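Local coordinates for protein signal recognition particle subunit SRP68 (Chaetomium thermophilum, PDB 4P3G) that probably helps build the signal recognition particle, which targets secretory and membrane proteins to the endoplasmic reticulum, by binding and remodelling SRP RNA through this RNA-binding domain, at residues Q33-L38 / A80-A85; R42-I47 / N69-R74; I61-I66 / A124-D129; A162-Y167 / P196-A201. All blocks are in the same frame, centred on the assembly; numbering follows the deposited sequence.

Contact 1. Residues Q33-L38 / A80-A85; sequences QLSGKL and AERAWA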
loop_
_atom_site.group_PDB
_atom_site.type_symbol
_atom_site.label_atom_id
_atom_site.label_comp_id
_atom_site.label_asym_id
_atom_site.label_seq_id
_atom_site.Cartn_x
_atom_site.Cartn_y
_atom_site.Cartn_z
ATOM N N GLN A 33 27.857 16.035 26.849
ATOM C CA GLN A 33 27.433 15.144 27.919
ATOM C C GLN A 33 27.976 13.752 27.699
ATOM O O GLN A 33 28.525 13.148 28.601
ATOM C CB GLN A 33 25.908 15.087 27.997
ATOM C CG GLN A 33 25.244 16.400 28.391
ATOM C CD GLN A 33 23.752 16.261 28.643
ATOM O OE1 GLN A 33 23.172 15.191 28.430
ATOM N NE2 GLN A 33 23.122 17.342 29.094
ATOM N N LEU A 34 27.871 13.272 26.471
ATOM C CA LEU A 34 28.373 11.954 26.121
ATOM C C LEU A 34 29.883 11.823 26.320
ATOM O O LEU A 34 30.367 10.801 26.781
ATOM C CB LEU A 34 28.006 11.624 24.676
ATOM C CG LEU A 34 26.538 11.310 24.366
ATOM C CD1 LEU A 34 26.334 11.234 22.867
ATOM C CD2 LEU A 34 26.095 10.015 25.022
ATOM N N SER A 35 30.624 12.858 25.954
ATOM C CA SER A 35 32.078 12.858 26.078
ATOM C C SER A 35 32.541 12.737 27.522
ATOM O O SER A 35 33.571 12.132 27.804
ATOM C CB SER A 35 32.631 14.142 25.474
ATOM O OG SER A 35 32.118 14.325 24.163
ATOM N N GLY A 36 31.771 13.320 28.432
ATOM C CA GLY A 36 32.045 13.221 29.853
ATOM C C GLY A 36 31.778 11.823 30.372
ATOM O O GLY A 36 32.552 11.259 31.131
ATOM N N LYS A 37 30.647 11.270 29.969
ATOM C CA LYS A 37 30.256 9.944 30.404
ATOM C C LYS A 37 31.158 8.873 29.802
ATOM O O LYS A 37 31.467 7.876 30.462
ATOM C CB LYS A 37 28.800 9.714 30.052
ATOM C CG LYS A 37 27.894 10.749 30.704
ATOM C CD LYS A 37 26.556 10.155 31.026
ATOM C CE LYS A 37 25.437 11.098 30.654
ATOM N NZ LYS A 37 24.232 10.305 30.253
ATOM N N LEU A 38 31.598 9.082 28.565
ATOM C CA LEU A 38 32.506 8.137 27.927
ATOM C C LEU A 38 33.801 8.076 28.717
ATOM O O LEU A 38 34.395 7.008 28.896
ATOM C CB LEU A 38 32.834 8.577 26.504
ATOM C CG LEU A 38 33.496 7.529 25.610
ATOM C CD1 LEU A 38 32.653 6.268 25.553
ATOM C CD2 LEU A 38 33.736 8.069 24.218
ATOM N N ALA A 80 29.059 5.002 20.125
ATOM C CA ALA A 80 28.210 5.110 18.940
ATOM C C ALA A 80 27.351 6.370 19.010
ATOM O O ALA A 80 27.214 7.111 18.018
ATOM C CB ALA A 80 27.345 3.874 18.804
ATOM N N GLU A 81 26.768 6.599 20.181
ATOM C CA GLU A 81 25.893 7.743 20.366
ATOM C C GLU A 81 26.631 9.071 20.173
ATOM O O GLU A 81 26.035 10.063 19.747
ATOM C CB GLU A 81 25.237 7.701 21.745
ATOM C CG GLU A 81 24.031 6.805 21.804
ATOM C CD GLU A 81 22.906 7.289 20.916
ATOM O OE1 GLU A 81 22.216 8.246 21.336
ATOM O OE2 GLU A 81 22.729 6.733 19.799
ATOM N N ARG A 82 27.917 9.106 20.509
ATOM C CA ARG A 82 28.675 10.342 20.354
ATOM C C ARG A 82 28.836 10.706 18.862
ATOM O O ARG A 82 28.625 11.847 18.466
ATOM C CB ARG A 82 30.036 10.237 21.057
ATOM C CG ARG A 82 30.747 11.581 21.215
ATOM C CD ARG A 82 32.025 11.458 22.021
ATOM N NE ARG A 82 33.050 10.789 21.231
ATOM C CZ ARG A 82 34.328 10.697 21.575
ATOM N NH1 ARG A 82 34.751 11.209 22.726
ATOM N NH2 ARG A 82 35.178 10.063 20.777
ATOM N N ALA A 83 29.122 9.719 18.025
ATOM C CA ALA A 83 29.234 9.951 16.583
ATOM C C ALA A 83 27.909 10.435 16.012
ATOM O O ALA A 83 27.878 11.240 15.087
ATOM C CB ALA A 83 29.676 8.683 15.869
ATOM N N TRP A 84 26.823 9.884 16.541
ATOM C CA TRP A 84 25.491 10.259 16.135
ATOM C C TRP A 84 25.254 11.733 16.461
ATOM O O TRP A 84 24.695 12.495 15.649
ATOM C CB TRP A 84 24.471 9.392 16.861
ATOM C CG TRP A 84 23.066 9.658 16.444
ATOM C CD1 TRP A 84 22.440 9.163 15.336
ATOM C CD2 TRP A 84 22.114 10.507 17.104
ATOM N NE1 TRP A 84 21.156 9.650 15.271
ATOM C CE2 TRP A 84 20.930 10.467 16.349
ATOM C CE3 TRP A 84 22.155 11.296 18.257
ATOM C CZ2 TRP A 84 19.797 11.190 16.701
ATOM C CZ3 TRP A 84 21.014 12.012 18.622
ATOM C CH2 TRP A 84 19.857 11.952 17.844
ATOM N N ALA A 85 25.681 12.129 17.659
ATOM C CA ALA A 85 25.487 13.491 18.147
ATOM C C ALA A 85 26.236 14.473 17.251
ATOM O O ALA A 85 25.718 15.520 16.840
ATOM C CB ALA A 85 25.995 13.597 19.568
#

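Contact 2. Residues R42-I47 / N69-R74; sequences RKKLNI and NTEYVR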
loop_
_atom_site.group_PDB
_atom_site.type_symbol
_atom_site.label_atom_id
_atom_site.label_comp_id
_atom_site.label_asym_id
_atom_site.label_seq_id
_atom_site.Cartn_x
_atom_site.Cartn_y
_atom_site.Cartn_z
ATOM N N ARG A 42 35.454 4.792 30.716
ATOM C CA ARG A 42 36.743 4.171 30.448
ATOM C C ARG A 42 37.542 3.975 31.736
ATOM O O ARG A 42 38.213 2.954 31.913
ATOM C CB ARG A 42 37.530 4.997 29.428
ATOM C CG ARG A 42 37.038 4.797 28.023
ATOM C CD ARG A 42 37.528 5.851 27.063
ATOM N NE ARG A 42 37.009 5.594 25.714
ATOM C CZ ARG A 42 37.014 6.467 24.708
ATOM N NH1 ARG A 42 37.479 7.695 24.879
ATOM N NH2 ARG A 42 36.524 6.116 23.528
ATOM N N LYS A 43 37.465 4.940 32.645
ATOM C CA LYS A 43 38.176 4.822 33.907
ATOM C C LYS A 43 37.655 3.638 34.725
ATOM O O LYS A 43 38.440 2.913 35.328
ATOM C CB LYS A 43 38.098 6.120 34.702
ATOM C CG LYS A 43 38.924 7.230 34.079
ATOM C CD LYS A 43 38.744 8.543 34.814
ATOM C CE LYS A 43 39.462 9.687 34.108
ATOM N NZ LYS A 43 39.327 10.978 34.856
ATOM N N LYS A 44 36.339 3.439 34.748
ATOM C CA LYS A 44 35.755 2.328 35.498
ATOM C C LYS A 44 36.272 0.982 35.013
ATOM O O LYS A 44 36.430 0.047 35.796
ATOM C CB LYS A 44 34.233 2.329 35.383
ATOM C CG LYS A 44 33.542 3.408 36.172
ATOM C CD LYS A 44 32.134 2.984 36.543
ATOM C CE LYS A 44 31.403 4.120 37.222
ATOM N NZ LYS A 44 31.376 5.307 36.314
ATOM N N LEU A 45 36.529 0.892 33.717
ATOM C CA LEU A 45 36.959 -0.351 33.093
ATOM C C LEU A 45 38.466 -0.432 33.052
ATOM O O LEU A 45 39.024 -1.377 32.489
ATOM C CB LEU A 45 36.404 -0.451 31.667
ATOM C CG LEU A 45 34.894 -0.589 31.535
ATOM C CD1 LEU A 45 34.486 -0.606 30.077
ATOM C CD2 LEU A 45 34.474 -1.867 32.222
ATOM N N ASN A 46 39.111 0.531 33.703
ATOM C CA ASN A 46 40.562 0.684 33.648
ATOM C C ASN A 46 41.065 0.548 32.209
ATOM O O ASN A 46 41.968 -0.232 31.907
ATOM C CB ASN A 46 41.276 -0.267 34.616
ATOM C CG ASN A 46 41.032 0.094 36.084
ATOM O OD1 ASN A 46 40.866 1.268 36.434
ATOM N ND2 ASN A 46 41.009 -0.919 36.947
ATOM N N ILE A 47 40.436 1.334 31.340
ATOM C CA ILE A 47 40.793 1.467 29.934
ATOM C C ILE A 47 41.387 2.851 29.666
ATOM O O ILE A 47 40.909 3.846 30.206
ATOM C CB ILE A 47 39.552 1.214 29.029
ATOM C CG1 ILE A 47 39.152 -0.260 29.121
ATOM C CG2 ILE A 47 39.816 1.598 27.572
ATOM C CD1 ILE A 47 37.935 -0.607 28.359
ATOM N N ASN A 69 31.471 -7.921 32.371
ATOM C CA ASN A 69 31.087 -6.601 32.834
ATOM C C ASN A 69 30.191 -5.909 31.808
ATOM O O ASN A 69 30.587 -5.719 30.654
ATOM C CB ASN A 69 32.351 -5.783 33.086
ATOM C CG ASN A 69 32.104 -4.557 33.919
ATOM O OD1 ASN A 69 31.002 -4.013 33.942
ATOM N ND2 ASN A 69 33.141 -4.104 34.608
ATOM N N THR A 70 29.006 -5.492 32.251
ATOM C CA THR A 70 28.040 -4.837 31.375
ATOM C C THR A 70 28.515 -3.451 30.995
ATOM O O THR A 70 28.005 -2.865 30.056
ATOM C CB THR A 70 26.640 -4.762 32.001
ATOM O OG1 THR A 70 26.651 -3.875 33.124
ATOM C CG2 THR A 70 26.203 -6.134 32.458
ATOM N N GLU A 71 29.485 -2.914 31.726
ATOM C CA GLU A 71 29.995 -1.601 31.372
ATOM C C GLU A 71 30.612 -1.600 29.968
ATOM O O GLU A 71 30.654 -0.572 29.301
ATOM C CB GLU A 71 30.999 -1.095 32.397
ATOM C CG GLU A 71 30.366 -0.503 33.628
ATOM C CD GLU A 71 29.553 0.742 33.320
ATOM O OE1 GLU A 71 28.319 0.698 33.508
ATOM O OE2 GLU A 71 30.147 1.762 32.892
ATOM N N TYR A 72 31.106 -2.746 29.527
ATOM C CA TYR A 72 31.658 -2.848 28.191
ATOM C C TYR A 72 30.598 -2.507 27.143
ATOM O O TYR A 72 30.904 -1.923 26.101
ATOM C CB TYR A 72 32.220 -4.239 27.972
ATOM C CG TYR A 72 33.591 -4.395 28.573
ATOM C CD1 TYR A 72 34.721 -3.994 27.877
ATOM C CD2 TYR A 72 33.755 -4.936 29.836
ATOM C CE1 TYR A 72 35.982 -4.126 28.424
ATOM C CE2 TYR A 72 35.013 -5.072 30.392
ATOM C CZ TYR A 72 36.123 -4.665 29.677
ATOM O OH TYR A 72 37.381 -4.800 30.213
ATOM N N VAL A 73 29.354 -2.890 27.416
ATOM C CA VAL A 73 28.237 -2.495 26.564
ATOM C C VAL A 73 28.022 -0.993 26.678
ATOM O O VAL A 73 27.897 -0.316 25.672
ATOM C CB VAL A 73 26.922 -3.243 26.915
ATOM C CG1 VAL A 73 25.727 -2.644 26.180
ATOM C CG2 VAL A 73 27.058 -4.734 26.610
ATOM N N ARG A 74 28.028 -0.450 27.885
ATOM C CA ARG A 74 27.813 0.984 28.013
ATOM C C ARG A 74 28.866 1.783 27.242
ATOM O O ARG A 74 28.548 2.781 26.590
ATOM C CB ARG A 74 27.819 1.406 29.470
ATOM C CG ARG A 74 27.430 2.844 29.664
ATOM C CD ARG A 74 26.995 3.105 31.099
ATOM N NE ARG A 74 26.388 4.424 31.199
ATOM C CZ ARG A 74 26.986 5.484 31.728
ATOM N NH1 ARG A 74 28.207 5.370 32.242
ATOM N NH2 ARG A 74 26.350 6.651 31.743
#

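Contact 3. Residues I61-I66 / A124-D129; sequences ITPEQI and AQALSD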
loop_
_atom_site.group_PDB
_atom_site.type_symbol
_atom_site.label_atom_id
_atom_site.label_comp_id
_atom_site.label_asym_id
_atom_site.label_seq_id
_atom_site.Cartn_x
_atom_site.Cartn_y
_atom_site.Cartn_z
ATOM N N ILE A 61 35.184 -5.486 20.753
ATOM C CA ILE A 61 34.321 -6.028 21.804
ATOM C C ILE A 61 34.172 -7.547 21.703
ATOM O O ILE A 61 34.062 -8.103 20.608
ATOM C CB ILE A 61 32.915 -5.360 21.812
ATOM C CG1 ILE A 61 32.150 -5.720 23.087
ATOM C CG2 ILE A 61 32.114 -5.721 20.559
ATOM C CD1 ILE A 61 30.889 -4.937 23.278
ATOM N N THR A 62 34.181 -8.215 22.855
ATOM C CA THR A 62 34.071 -9.669 22.888
ATOM C C THR A 62 32.918 -10.102 23.779
ATOM O O THR A 62 32.602 -9.433 24.765
ATOM C CB THR A 62 35.351 -10.310 23.436
ATOM O OG1 THR A 62 35.300 -10.343 24.869
ATOM C CG2 THR A 62 36.571 -9.541 22.962
ATOM N N PRO A 63 32.309 -11.249 23.447
ATOM C CA PRO A 63 31.173 -11.807 24.181
ATOM C C PRO A 63 31.496 -12.063 25.640
ATOM O O PRO A 63 30.625 -11.955 26.501
ATOM C CB PRO A 63 30.921 -13.132 23.467
ATOM C CG PRO A 63 31.433 -12.925 22.104
ATOM C CD PRO A 63 32.619 -12.034 22.240
ATOM N N GLU A 64 32.734 -12.448 25.906
ATOM C CA GLU A 64 33.139 -12.776 27.266
ATOM C C GLU A 64 33.252 -11.513 28.114
ATOM O O GLU A 64 32.911 -11.521 29.299
ATOM C CB GLU A 64 34.455 -13.542 27.246
ATOM C CG GLU A 64 34.391 -14.833 26.432
ATOM C CD GLU A 64 34.476 -14.595 24.922
ATOM O OE1 GLU A 64 34.526 -13.416 24.500
ATOM O OE2 GLU A 64 34.478 -15.585 24.157
ATOM N N GLN A 65 33.715 -10.430 27.492
ATOM C CA GLN A 65 33.796 -9.128 28.155
ATOM C C GLN A 65 32.433 -8.532 28.470
ATOM O O GLN A 65 32.281 -7.826 29.465
ATOM C CB GLN A 65 34.610 -8.135 27.333
ATOM C CG GLN A 65 36.105 -8.365 27.453
ATOM C CD GLN A 65 36.921 -7.426 26.592
ATOM O OE1 GLN A 65 36.443 -6.909 25.578
ATOM N NE2 GLN A 65 38.131 -7.124 27.049
ATOM N N ILE A 66 31.456 -8.769 27.604
ATOM C CA ILE A 66 30.103 -8.317 27.887
ATOM C C ILE A 66 29.516 -9.085 29.064
ATOM O O ILE A 66 28.891 -8.502 29.952
ATOM C CB ILE A 66 29.195 -8.532 26.682
ATOM C CG1 ILE A 66 29.676 -7.677 25.520
ATOM C CG2 ILE A 66 27.777 -8.140 27.004
ATOM C CD1 ILE A 66 28.897 -7.899 24.274
ATOM N N ALA A 124 25.821 -5.710 18.407
ATOM C CA ALA A 124 24.744 -6.656 18.183
ATOM C C ALA A 124 25.303 -8.048 17.942
ATOM O O ALA A 124 24.827 -9.023 18.515
ATOM C CB ALA A 124 23.901 -6.225 17.005
ATOM N N GLN A 125 26.318 -8.140 17.090
ATOM C CA GLN A 125 26.912 -9.431 16.778
ATOM C C GLN A 125 27.569 -10.075 17.999
ATOM O O GLN A 125 27.470 -11.276 18.187
ATOM C CB GLN A 125 27.913 -9.302 15.634
ATOM C CG GLN A 125 27.255 -9.024 14.284
ATOM C CD GLN A 125 28.275 -8.755 13.194
ATOM O OE1 GLN A 125 29.378 -8.272 13.464
ATOM N NE2 GLN A 125 27.912 -9.062 11.956
ATOM N N ALA A 126 28.236 -9.295 18.836
ATOM C CA ALA A 126 28.845 -9.892 20.012
ATOM C C ALA A 126 27.757 -10.373 20.950
ATOM O O ALA A 126 27.828 -11.491 21.457
ATOM C CB ALA A 126 29.752 -8.921 20.714
ATOM N N LEU A 127 26.730 -9.550 21.143
ATOM C CA LEU A 127 25.616 -9.925 22.004
ATOM C C LEU A 127 24.926 -11.186 21.540
ATOM O O LEU A 127 24.462 -11.974 22.366
ATOM C CB LEU A 127 24.569 -8.820 22.077
ATOM C CG LEU A 127 24.721 -7.690 23.085
ATOM C CD1 LEU A 127 23.482 -6.827 23.025
ATOM C CD2 LEU A 127 24.905 -8.238 24.509
ATOM N N SER A 128 24.897 -11.405 20.231
ATOM C CA SER A 128 24.064 -12.471 19.708
ATOM C C SER A 128 24.647 -13.846 19.981
ATOM O O SER A 128 24.140 -14.574 20.831
ATOM C CB SER A 128 23.790 -12.275 18.208
ATOM O OG SER A 128 24.826 -12.805 17.407
ATOM N N ASP A 129 25.700 -14.222 19.277
ATOM C CA ASP A 129 26.050 -15.632 19.278
ATOM C C ASP A 129 26.793 -16.192 20.514
ATOM O O ASP A 129 26.361 -17.197 21.086
ATOM C CB ASP A 129 26.820 -15.974 17.994
ATOM C CG ASP A 129 26.006 -16.849 17.050
ATOM O OD1 ASP A 129 24.761 -16.865 17.186
ATOM O OD2 ASP A 129 26.608 -17.520 16.183
#

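Contact 4. Residues A162-Y167 / P196-A201; sequences ACLKSY and PSMRFA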
loop_
_atom_site.group_PDB
_atom_site.type_symbol
_atom_site.label_atom_id
_atom_site.label_comp_id
_atom_site.label_asym_id
_atom_site.label_seq_id
_atom_site.Cartn_x
_atom_site.Cartn_y
_atom_site.Cartn_z
ATOM N N ALA A 162 18.776 1.369 -0.082
ATOM C CA ALA A 162 19.533 0.632 0.922
ATOM C C ALA A 162 19.069 1.000 2.311
ATOM O O ALA A 162 18.989 0.157 3.198
ATOM C CB ALA A 162 21.005 0.926 0.774
ATOM N N CYS A 163 18.764 2.275 2.481
ATOM C CA CYS A 163 18.341 2.828 3.757
ATOM C C CYS A 163 17.007 2.205 4.177
ATOM O O CYS A 163 16.735 1.992 5.373
ATOM C CB CYS A 163 18.270 4.360 3.648
ATOM S SG CYS A 163 16.744 5.153 4.202
ATOM N N LEU A 164 16.161 1.953 3.178
ATOM C CA LEU A 164 14.865 1.347 3.409
ATOM C C LEU A 164 15.047 -0.071 3.889
ATOM O O LEU A 164 14.269 -0.540 4.718
ATOM C CB LEU A 164 13.999 1.405 2.166
ATOM C CG LEU A 164 13.448 2.796 1.967
ATOM C CD1 LEU A 164 12.636 2.859 0.686
ATOM C CD2 LEU A 164 12.597 3.137 3.148
ATOM N N LYS A 165 16.077 -0.749 3.382
ATOM C CA LYS A 165 16.367 -2.109 3.855
ATOM C C LYS A 165 16.685 -2.093 5.340
ATOM O O LYS A 165 16.184 -2.938 6.072
ATOM C CB LYS A 165 17.520 -2.776 3.098
ATOM C CG LYS A 165 17.425 -2.653 1.616
ATOM C CD LYS A 165 18.269 -3.712 0.934
ATOM C CE LYS A 165 19.740 -3.418 1.054
ATOM N NZ LYS A 165 20.492 -4.159 0.008
ATOM N N SER A 166 17.512 -1.146 5.791
ATOM C CA SER A 166 17.849 -1.099 7.218
ATOM C C SER A 166 16.661 -0.769 8.081
ATOM O O SER A 166 16.401 -1.441 9.078
ATOM C CB SER A 166 18.945 -0.090 7.517
ATOM O OG SER A 166 20.179 -0.571 7.063
ATOM N N TYR A 167 15.927 0.260 7.682
ATOM C CA TYR A 167 14.799 0.726 8.468
ATOM C C TYR A 167 13.691 -0.315 8.557
ATOM O O TYR A 167 12.971 -0.393 9.566
ATOM C CB TYR A 167 14.265 2.026 7.870
ATOM C CG TYR A 167 14.975 3.272 8.319
ATOM C CD1 TYR A 167 15.218 3.510 9.662
ATOM C CD2 TYR A 167 15.428 4.200 7.396
ATOM C CE1 TYR A 167 15.857 4.652 10.083
ATOM C CE2 TYR A 167 16.085 5.358 7.804
ATOM C CZ TYR A 167 16.296 5.581 9.151
ATOM O OH TYR A 167 16.957 6.729 9.564
ATOM N N PRO A 196 8.605 8.319 9.934
ATOM C CA PRO A 196 8.783 9.481 9.055
ATOM C C PRO A 196 9.952 9.350 8.092
ATOM O O PRO A 196 9.877 9.871 6.974
ATOM C CB PRO A 196 9.024 10.617 10.029
ATOM C CG PRO A 196 8.427 10.161 11.307
ATOM C CD PRO A 196 8.600 8.706 11.356
ATOM N N SER A 197 11.015 8.677 8.514
ATOM C CA SER A 197 12.194 8.516 7.658
ATOM C C SER A 197 11.851 7.611 6.504
ATOM O O SER A 197 12.258 7.830 5.366
ATOM C CB SER A 197 13.358 7.906 8.432
ATOM O OG SER A 197 13.657 8.704 9.542
HETATM N N MSE A 198 11.120 6.558 6.822
HETATM C CA MSE A 198 10.776 5.594 5.814
HETATM C C MSE A 198 9.843 6.226 4.794
HETATM O O MSE A 198 10.035 6.051 3.590
HETATM C CB MSE A 198 10.121 4.392 6.454
HETATM C CG MSE A 198 11.073 3.574 7.312
HETATM SE SE MSE A 198 10.292 1.830 7.704
HETATM C CE MSE A 198 10.803 0.963 6.022
ATOM N N ARG A 199 8.845 6.972 5.266
ATOM C CA ARG A 199 7.909 7.580 4.345
ATOM C C ARG A 199 8.640 8.494 3.383
ATOM O O ARG A 199 8.331 8.530 2.196
ATOM C CB ARG A 199 6.851 8.346 5.086
ATOM C CG ARG A 199 5.900 7.456 5.842
ATOM C CD ARG A 199 4.754 8.286 6.337
ATOM N NE ARG A 199 3.731 7.521 7.046
ATOM C CZ ARG A 199 2.769 6.818 6.454
ATOM N NH1 ARG A 199 2.693 6.769 5.124
ATOM N NH2 ARG A 199 1.877 6.179 7.203
ATOM N N PHE A 200 9.623 9.217 3.895
ATOM C CA PHE A 200 10.385 10.130 3.067
ATOM C C PHE A 200 11.223 9.380 2.050
ATOM O O PHE A 200 11.207 9.695 0.848
ATOM C CB PHE A 200 11.275 11.005 3.939
ATOM C CG PHE A 200 12.020 12.048 3.176
ATOM C CD1 PHE A 200 11.410 13.229 2.816
ATOM C CD2 PHE A 200 13.344 11.838 2.812
ATOM C CE1 PHE A 200 12.107 14.186 2.096
ATOM C CE2 PHE A 200 14.050 12.790 2.096
ATOM C CZ PHE A 200 13.427 13.975 1.741
ATOM N N ALA A 201 11.986 8.411 2.538
ATOM C CA ALA A 201 12.856 7.635 1.666
ATOM C C ALA A 201 12.047 6.870 0.626
ATOM O O ALA A 201 12.498 6.687 -0.501
ATOM C CB ALA A 201 13.711 6.691 2.468
#

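Contact 1. Residues Q33-L38 / A80-A85
L34 and R82 carry this contact, and their CA atoms, 6.0 Å apart, mark where the two helices are nearest in register. L34 leads with CD1, which settles over the backbone of the other helix, 3.5 Å from R82 CA. One turn further along, the same methyl meets A85 CB at 4.1 Å, and both L34 methyls lie near E81 CB. R82 starts with CG anti to its backbone N (chi1 -167°), and the chain bends at chi3; its guanidinium meets L38. There L38 CD2 covers one face of the guanidinium toward the rim, 3.6 Å from R82 NH1, the two side chains crossing at about a right angle. R82 CD also meets S35 OG at 3.6 Å, a hydroxyl already bonded to R31 O. An alanine in place of R82 would probably leave L38 CD2 and S35 OG without their cover on this side, while L34 would keep its backbone seat. The helices run nearly antiparallel at 160°, with axes 9.6 Å apart. Around them, E81 turns its carboxylate to R18 of helix 10-21, Y30 and Y145, and A80 packs on helix 136-156.

Contact 2. Residues R42-I47 / N69-R74
In L45, CG lies anti to the carbonyl carbon (chi1 -67°) and CD1 continues anti to CA, while Y72 also sets its CG anti to its carbonyl carbon (chi1 -81°). L45 CD1 sits over the middle of the tyrosine ring, 4.1 Å from the centroid and almost on the ring normal, as a CH-pi contact. The other methyl, CD2, fills the angle between three side chains: it lies 3.6 Å from E71 CB, 3.7 Å from Y72 CE2 and 3.5 Å from N69 ND2. I47 adds its CD1 obliquely at the ring, 4.0 Å from Y72 CE1. K44 NZ stands 5.1 Å from E71 OE2, near enough for at most a weak attraction.

The asparagine has a second task. N69 OD1 accepts from E71 N at 2.9 Å, nearly straight at 164°, with the donor standing above the carbonyl plane. This capping bond ties the N69 side chain to the turn that leads into helix 71-93, and its ND2 faces L45.

Across the contact, helix 27-44 closes with a Schellman motif: N46, with positive phi, is its C-prime residue, I47 N reaches R42 O at 2.8 Å and N46 N reaches K43 O. The arrangement is that of two helix ends meeting in an all-helical domain, the Schellman-closed C-terminus of one set with apolar side chains against the capped N-terminus of the next long helix.

Contact 3. Residues I61-I66 / A124-D129
I66 and I61 converge on the single methyl of A126. I66 places CG1 anti to its carbonyl carbon (chi1 -64°) and runs CD1 on, anti to CA, to reach A126 CB at 3.8 Å. In I61 it is CG1 that stands anti to the backbone N (chi1 -168°), which puts CG2 in the crowded position between N and carbonyl carbon; that branch meets A126 CB at 4.0 Å. P63 comes in beside them, its CG 3.9 Å from A126 O. L127 starts off pointing away from the short helix, yet its CD2 swings back to I66 CG2 at 3.8 Å, the two side chains crossing at about a right angle. T62 is the N-cap of helix 63-68: its OG1 accepts from Q65 N at 3.1 Å, capping the first turn. The side-chain contacts across the interface are apolar, and no hydrogen bond crosses it. It seats the start of helix 63-68 against the end of helix 103-128. Helix 71-93 borders it through V73 on I66 and Q76 on I61, A142 of helix 136-156 packs on L127, and T179 of a second subunit packs on S128 and D129.

Contact 4. Residues A162-Y167 / P196-A201
Helices 160-181 and 186-205 follow one another as an antiparallel hairpin, the kind of unit from which tetratricopeptide-like folds are built, and the buried residues Y167, L164, M198 and A201 carry the contact between them. The short segments run at 152° to each other with axes 9.9 Å apart. Y167, with CG anti to its carbonyl carbon (chi1 -85°), leans across to the second helix. Its CB meets CG of M198, a selenomethionine in this crystal, at 3.6 Å, and the two side chains slide past each other in opposite directions. Farther out, S197 CB approaches the tyrosine ring obliquely, 4.2 Å from the centroid, an off-centre CH-pi contact, while S197 OG bonds back to T193 O. A turn away, L164 CD2 lies 3.8 Å from A201 CB and 4.0 Å from M198 CE, its fellow methyl facing the A201 backbone. C163 SG also meets A201 CB, at 3.8 Å. An alanine in place of Y167 would keep the CB touch on M198 but would probably open a gap beside S197 CB, which would lose its aromatic partner. Helix 136-156 packs on C163 through L154 and F155; within the hairpin, W160 at the start of helix 160-181 touches A201. In a third subunit, A220 packs on L164, S224 OG hydrogen-bonds K165 NZ and P208 O accepts from R199 NH1.

From the N terminus, helix 27-44 opens both contact 1 and contact 2. Contact 2 closes first, where the start of helix 71-93 comes back to the helix end, and it is nested inside the longer loop that contact 1 closes further along the same two helices; K37 and R74 touch between them. Contact 3 opens inside both loops, at helix 63-68, but closes only at helix 103-128, so it crosses them; Y72 of contact 2 packs directly on its Q65. Contact 4 comes afterwards in series, joining helices 160-181 and 186-205 on the opposite side of the chain's centre from contacts 1 and 2, its centre about 25 Å from that of contact 1.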